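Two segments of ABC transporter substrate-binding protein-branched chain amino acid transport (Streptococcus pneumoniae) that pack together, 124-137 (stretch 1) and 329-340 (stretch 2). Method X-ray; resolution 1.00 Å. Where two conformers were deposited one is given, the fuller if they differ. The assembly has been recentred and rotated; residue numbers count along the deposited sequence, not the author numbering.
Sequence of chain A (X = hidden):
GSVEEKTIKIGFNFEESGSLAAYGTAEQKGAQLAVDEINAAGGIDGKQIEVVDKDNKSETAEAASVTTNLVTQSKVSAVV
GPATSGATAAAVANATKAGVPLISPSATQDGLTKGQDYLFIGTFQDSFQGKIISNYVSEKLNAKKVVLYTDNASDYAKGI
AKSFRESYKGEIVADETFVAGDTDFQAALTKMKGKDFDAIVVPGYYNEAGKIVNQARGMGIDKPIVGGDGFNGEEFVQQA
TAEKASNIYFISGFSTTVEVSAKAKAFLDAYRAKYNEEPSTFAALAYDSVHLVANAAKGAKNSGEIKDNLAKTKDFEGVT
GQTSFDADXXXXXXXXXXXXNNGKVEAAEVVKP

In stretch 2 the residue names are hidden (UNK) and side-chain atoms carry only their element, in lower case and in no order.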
# COMPACT_ATOMS: atom_id res chain seq x y z
N PHE A 124 4.69 6.48 -0.93
CA PHE A 124 4.94 7.48 0.08
C PHE A 124 5.16 6.81 1.47
O PHE A 124 5.13 5.59 1.60
CB PHE A 124 3.80 8.53 0.07
CG PHE A 124 2.41 7.93 0.01
CD1 PHE A 124 1.58 8.21 -1.07
CD2 PHE A 124 1.93 7.07 0.99
CE1 PHE A 124 0.29 7.66 -1.15
CE2 PHE A 124 0.66 6.49 0.89
CZ PHE A 124 -0.15 6.78 -0.18
N GLN A 125 5.39 7.63 2.49
CA GLN A 125 5.70 7.14 3.85
C GLN A 125 4.64 7.50 4.88
O GLN A 125 3.78 8.38 4.66
CB GLN A 125 7.10 7.59 4.32
CG GLN A 125 8.27 6.79 3.72
CD GLN A 125 8.39 6.92 2.22
OE1 GLN A 125 8.50 8.02 1.68
NE2 GLN A 125 8.41 5.79 1.54
N ASP A 126 4.73 6.84 6.03
CA ASP A 126 3.74 7.02 7.10
C ASP A 126 3.75 8.42 7.71
O ASP A 126 2.68 8.91 8.08
CB ASP A 126 3.92 5.95 8.16
CG ASP A 126 3.61 4.56 7.61
OD1 ASP A 126 2.78 4.46 6.68
OD2 ASP A 126 4.20 3.60 8.12
N SER A 127 4.91 9.05 7.81
CA SER A 127 4.94 10.41 8.35
C SER A 127 4.08 11.33 7.47
O SER A 127 3.24 12.10 7.97
CB SER A 127 6.38 10.90 8.41
OG SER A 127 6.97 10.81 7.13
N PHE A 128 4.27 11.22 6.17
CA PHE A 128 3.52 11.95 5.13
C PHE A 128 2.02 11.66 5.31
O PHE A 128 1.20 12.59 5.30
CB PHE A 128 4.10 11.47 3.78
CG PHE A 128 3.33 11.81 2.52
CD1 PHE A 128 3.77 12.79 1.65
CD2 PHE A 128 2.28 11.02 2.11
CE1 PHE A 128 3.12 13.00 0.43
CE2 PHE A 128 1.66 11.21 0.90
CZ PHE A 128 2.09 12.21 0.06
N GLN A 129 1.64 10.38 5.50
CA GLN A 129 0.23 10.05 5.70
C GLN A 129 -0.37 10.73 6.94
O GLN A 129 -1.47 11.26 6.90
CB GLN A 129 -0.01 8.55 5.78
CG GLN A 129 0.37 7.80 4.51
CD GLN A 129 -0.29 6.43 4.47
OE1 GLN A 129 -1.49 6.32 4.23
NE2 GLN A 129 0.50 5.38 4.66
N GLY A 130 0.36 10.66 8.05
CA GLY A 130 -0.17 11.26 9.29
C GLY A 130 -0.38 12.76 9.19
O GLY A 130 -1.34 13.31 9.74
N LYS A 131 0.53 13.43 8.49
CA LYS A 131 0.44 14.88 8.28
C LYS A 131 -0.77 15.22 7.42
O LYS A 131 -1.51 16.16 7.71
CB LYS A 131 1.71 15.42 7.61
CG LYS A 131 2.95 15.41 8.46
CD LYS A 131 4.19 15.71 7.65
CE LYS A 131 5.45 15.67 8.45
NZ LYS A 131 6.56 15.80 7.50
N ILE A 132 -0.95 14.46 6.34
CA ILE A 132 -2.11 14.67 5.47
C ILE A 132 -3.41 14.45 6.24
O ILE A 132 -4.36 15.22 6.12
CB ILE A 132 -2.02 13.76 4.25
CG1 ILE A 132 -0.95 14.30 3.29
CG2 ILE A 132 -3.38 13.65 3.57
CD1 ILE A 132 -0.66 13.32 2.15
N ILE A 133 -3.47 13.36 7.02
CA ILE A 133 -4.68 13.09 7.79
C ILE A 133 -4.96 14.26 8.75
O ILE A 133 -6.09 14.73 8.87
CB ILE A 133 -4.60 11.73 8.49
CG1 ILE A 133 -4.63 10.59 7.45
CG2 ILE A 133 -5.74 11.56 9.49
CD1 ILE A 133 -4.22 9.22 7.99
N SER A 134 -3.95 14.70 9.48
CA SER A 134 -4.13 15.85 10.39
C SER A 134 -4.64 17.09 9.64
O SER A 134 -5.61 17.74 10.05
CB SER A 134 -2.83 16.20 11.10
OG SER A 134 -3.01 17.28 12.00
N ASN A 135 -4.00 17.43 8.52
CA ASN A 135 -4.44 18.61 7.76
C ASN A 135 -5.88 18.47 7.27
O ASN A 135 -6.66 19.41 7.32
CB ASN A 135 -3.53 18.84 6.54
CG ASN A 135 -2.10 19.22 6.88
OD1 ASN A 135 -1.78 19.61 8.01
ND2 ASN A 135 -1.22 19.13 5.87
N TYR A 136 -6.21 17.29 6.77
CA TYR A 136 -7.53 17.06 6.18
C TYR A 136 -8.63 17.11 7.24
O TYR A 136 -9.68 17.76 7.07
CB TYR A 136 -7.55 15.72 5.42
CG TYR A 136 -8.77 15.57 4.56
CD1 TYR A 136 -9.94 14.98 5.05
CD2 TYR A 136 -8.78 16.07 3.27
CE1 TYR A 136 -11.07 14.87 4.25
CE2 TYR A 136 -9.91 15.96 2.46
CZ TYR A 136 -11.06 15.37 2.96
OH TYR A 136 -12.21 15.25 2.20
N VAL A 137 -8.45 16.39 8.35
CA VAL A 137 -9.50 16.42 9.36
C VAL A 137 -9.63 17.86 9.91
O VAL A 137 -10.73 18.32 10.20
CB VAL A 137 -9.33 15.39 10.50
CG1 VAL A 137 -9.23 13.96 9.93
CG2 VAL A 137 -8.15 15.72 11.41
N UNK A 329 16.55 5.82 -2.48
CA UNK A 329 15.66 4.87 -3.14
C UNK A 329 14.18 5.06 -2.81
O UNK A 329 13.38 4.11 -2.84
c UNK A 329 17.45 3.08 -3.43
c UNK A 329 16.08 3.41 -2.94
c UNK A 329 19.19 1.77 -3.72
n UNK A 329 19.49 2.95 -4.24
c UNK A 329 18.40 3.78 -4.09
n UNK A 329 17.97 1.83 -3.21
N UNK A 330 13.84 6.31 -2.54
CA UNK A 330 12.45 6.72 -2.32
C UNK A 330 12.01 7.64 -3.46
O UNK A 330 12.82 8.32 -4.09
o UNK A 330 13.40 6.96 0.98
n UNK A 330 11.76 5.59 0.37
c UNK A 330 12.49 6.66 0.21
c UNK A 330 12.25 7.50 -1.02
N UNK A 331 10.70 7.67 -3.69
CA UNK A 331 10.11 8.55 -4.66
C UNK A 331 8.95 9.30 -4.04
O UNK A 331 8.17 8.72 -3.27
c UNK A 331 8.63 6.61 -5.57
c UNK A 331 9.59 7.76 -5.91
o UNK A 331 9.03 8.67 -6.87
N UNK A 332 8.83 10.59 -4.38
CA UNK A 332 7.65 11.33 -4.01
C UNK A 332 6.52 10.71 -4.89
O UNK A 332 6.76 10.28 -6.03
c UNK A 332 6.54 13.60 -4.08
c UNK A 332 7.82 12.84 -4.31
c UNK A 332 8.91 13.41 -3.42
N UNK A 333 5.32 10.64 -4.34
CA UNK A 333 4.16 10.13 -5.04
C UNK A 333 2.96 11.03 -4.77
O UNK A 333 2.81 11.58 -3.67
c UNK A 333 3.79 8.72 -4.59
c UNK A 333 3.98 6.81 -7.06
n UNK A 333 4.38 6.45 -8.43
c UNK A 333 4.86 7.67 -4.84
c UNK A 333 5.14 7.41 -6.33
N UNK A 334 2.11 11.16 -5.78
CA UNK A 334 0.85 11.88 -5.61
C UNK A 334 -0.05 11.07 -4.66
O UNK A 334 -0.12 9.83 -4.71
c UNK A 334 -1.22 12.72 -6.80
c UNK A 334 0.14 12.04 -6.94
o UNK A 334 1.00 12.82 -7.79
N UNK A 335 -0.73 11.79 -3.78
CA UNK A 335 -1.68 11.19 -2.85
C UNK A 335 -3.03 11.87 -3.03
O UNK A 335 -3.13 13.04 -3.39
c UNK A 335 -1.20 11.33 -1.41
N UNK A 336 -4.06 11.09 -2.75
CA UNK A 336 -5.43 11.51 -2.80
C UNK A 336 -6.14 11.16 -1.51
O UNK A 336 -5.82 10.15 -0.86
c UNK A 336 -4.35 11.04 -7.76
o UNK A 336 -3.73 11.07 -8.99
c UNK A 336 -4.02 10.03 -6.90
c UNK A 336 -5.57 10.87 -5.27
c UNK A 336 -5.91 11.89 -6.15
c UNK A 336 -6.21 10.75 -3.90
c UNK A 336 -5.30 11.98 -7.39
c UNK A 336 -4.63 9.95 -5.68
N UNK A 337 -7.06 12.02 -1.08
CA UNK A 337 -7.96 11.69 0.02
C UNK A 337 -9.27 11.31 -0.70
O UNK A 337 -9.84 12.12 -1.44
s UNK A 337 -8.25 11.16 3.29
c UNK A 337 -7.11 12.24 4.19
c UNK A 337 -9.05 12.35 2.18
c UNK A 337 -8.20 12.81 0.99
N UNK A 338 -9.70 10.08 -0.50
CA UNK A 338 -10.91 9.53 -1.10
C UNK A 338 -12.09 9.73 -0.16
O UNK A 338 -11.97 9.56 1.04
c UNK A 338 -9.43 7.62 -2.00
c UNK A 338 -9.66 6.66 -4.57
c UNK A 338 -10.73 8.00 -1.32
s UNK A 338 -9.30 8.17 -3.70
N UNK A 339 -13.24 10.11 -0.73
CA UNK A 339 -14.51 10.25 -0.02
C UNK A 339 -15.38 9.05 -0.44
O UNK A 339 -15.66 8.88 -1.63
c UNK A 339 -15.25 11.53 -0.43
o UNK A 339 -14.49 12.67 -0.02
c UNK A 339 -16.64 11.59 0.24
N UNK A 340 -15.80 8.26 0.54
CA UNK A 340 -16.59 7.07 0.31
C UNK A 340 -17.94 7.10 1.01
O UNK A 340 -18.03 7.41 2.20
c UNK A 340 -14.70 2.75 -0.16
s UNK A 340 -15.65 3.07 1.33
c UNK A 340 -15.80 5.82 0.77
c UNK A 340 -16.62 4.52 0.82
O HOH W 1 9.16 8.78 -0.72

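Position 329 carries one carbon followed by a five-membered ring of three carbons and two nitrogens, an imidazole, and lies out of reach of the helix-bearing segment; it is His 329. At 330 the side chain has two carbons, the second bearing one oxygen and one nitrogen. This short carboxamide, Asn 330, points toward stretch 1 and meets the end of Gln 125, although no hydrogen bond joins them.

Position 331 has one carbon carrying an oxygen and a carbon, with no direct contact across the interface. It is Thr 331. Position 332, one carbon carrying two more and directed away from stretch 1, is Val 332; its backbone O accepts a hydrogen bond from Thr 331 OG1 at 2.9 Å. A water links the segments here, lying 2.6 Å from Gln 125 OE1 and 2.7 Å from Thr 331 O.

At 333, four carbons in a row end in nitrogen. The first of them, CB, lies 4.2 Å from Phe 124 CD1, while the end of the chain leads away; this is Lys 333, which has its amine satisfied elsewhere in the structure. Position 334 again has one carbon bearing an oxygen and a carbon, directed away from stretch 1: Thr 334. Its backbone O approaches the edge of the Phe 124 ring, 4.2 Å from CE1.

A single carbon at 335 identifies Ala 335. Its CB sits among three side chains, 3.7 Å from Phe 128 CE2, 4.0 Å from Phe 124 CE1 and 4.1 Å from Ile 132 CD1. Position 336, one carbon and then a six-carbon ring bearing oxygen, points away and is Tyr 336.

The unbranched run of two carbons, sulfur and carbon at 337 points toward the helix and is Met 337. Its CG lies 3.6 Å from the centroid of the Tyr 136 ring, over one face, in a CH-pi contact, and CE reaches Ile 132 CG2 at 4.0 Å. The same composition at 338, turned away, gives Met 338. At 339, one carbon carries an oxygen and a carbon, near Tyr 136: Thr 339. Another unbranched chain of two carbons, sulfur and carbon, out of reach at 340, is Met 340.

The contact is chiefly apolar, and no direct hydrogen bond crosses it. Ala 335 and Met 337 point toward the helix, while Tyr 336 and Met 338 point away. The methyl of Ala 335 lies against the rings of Phe 124 and Phe 128, whereas the longer thioether of Met 337 spans from Tyr 136 to Ile 132.

Stretch 2 (329-340) HNTVKTAYMMTM
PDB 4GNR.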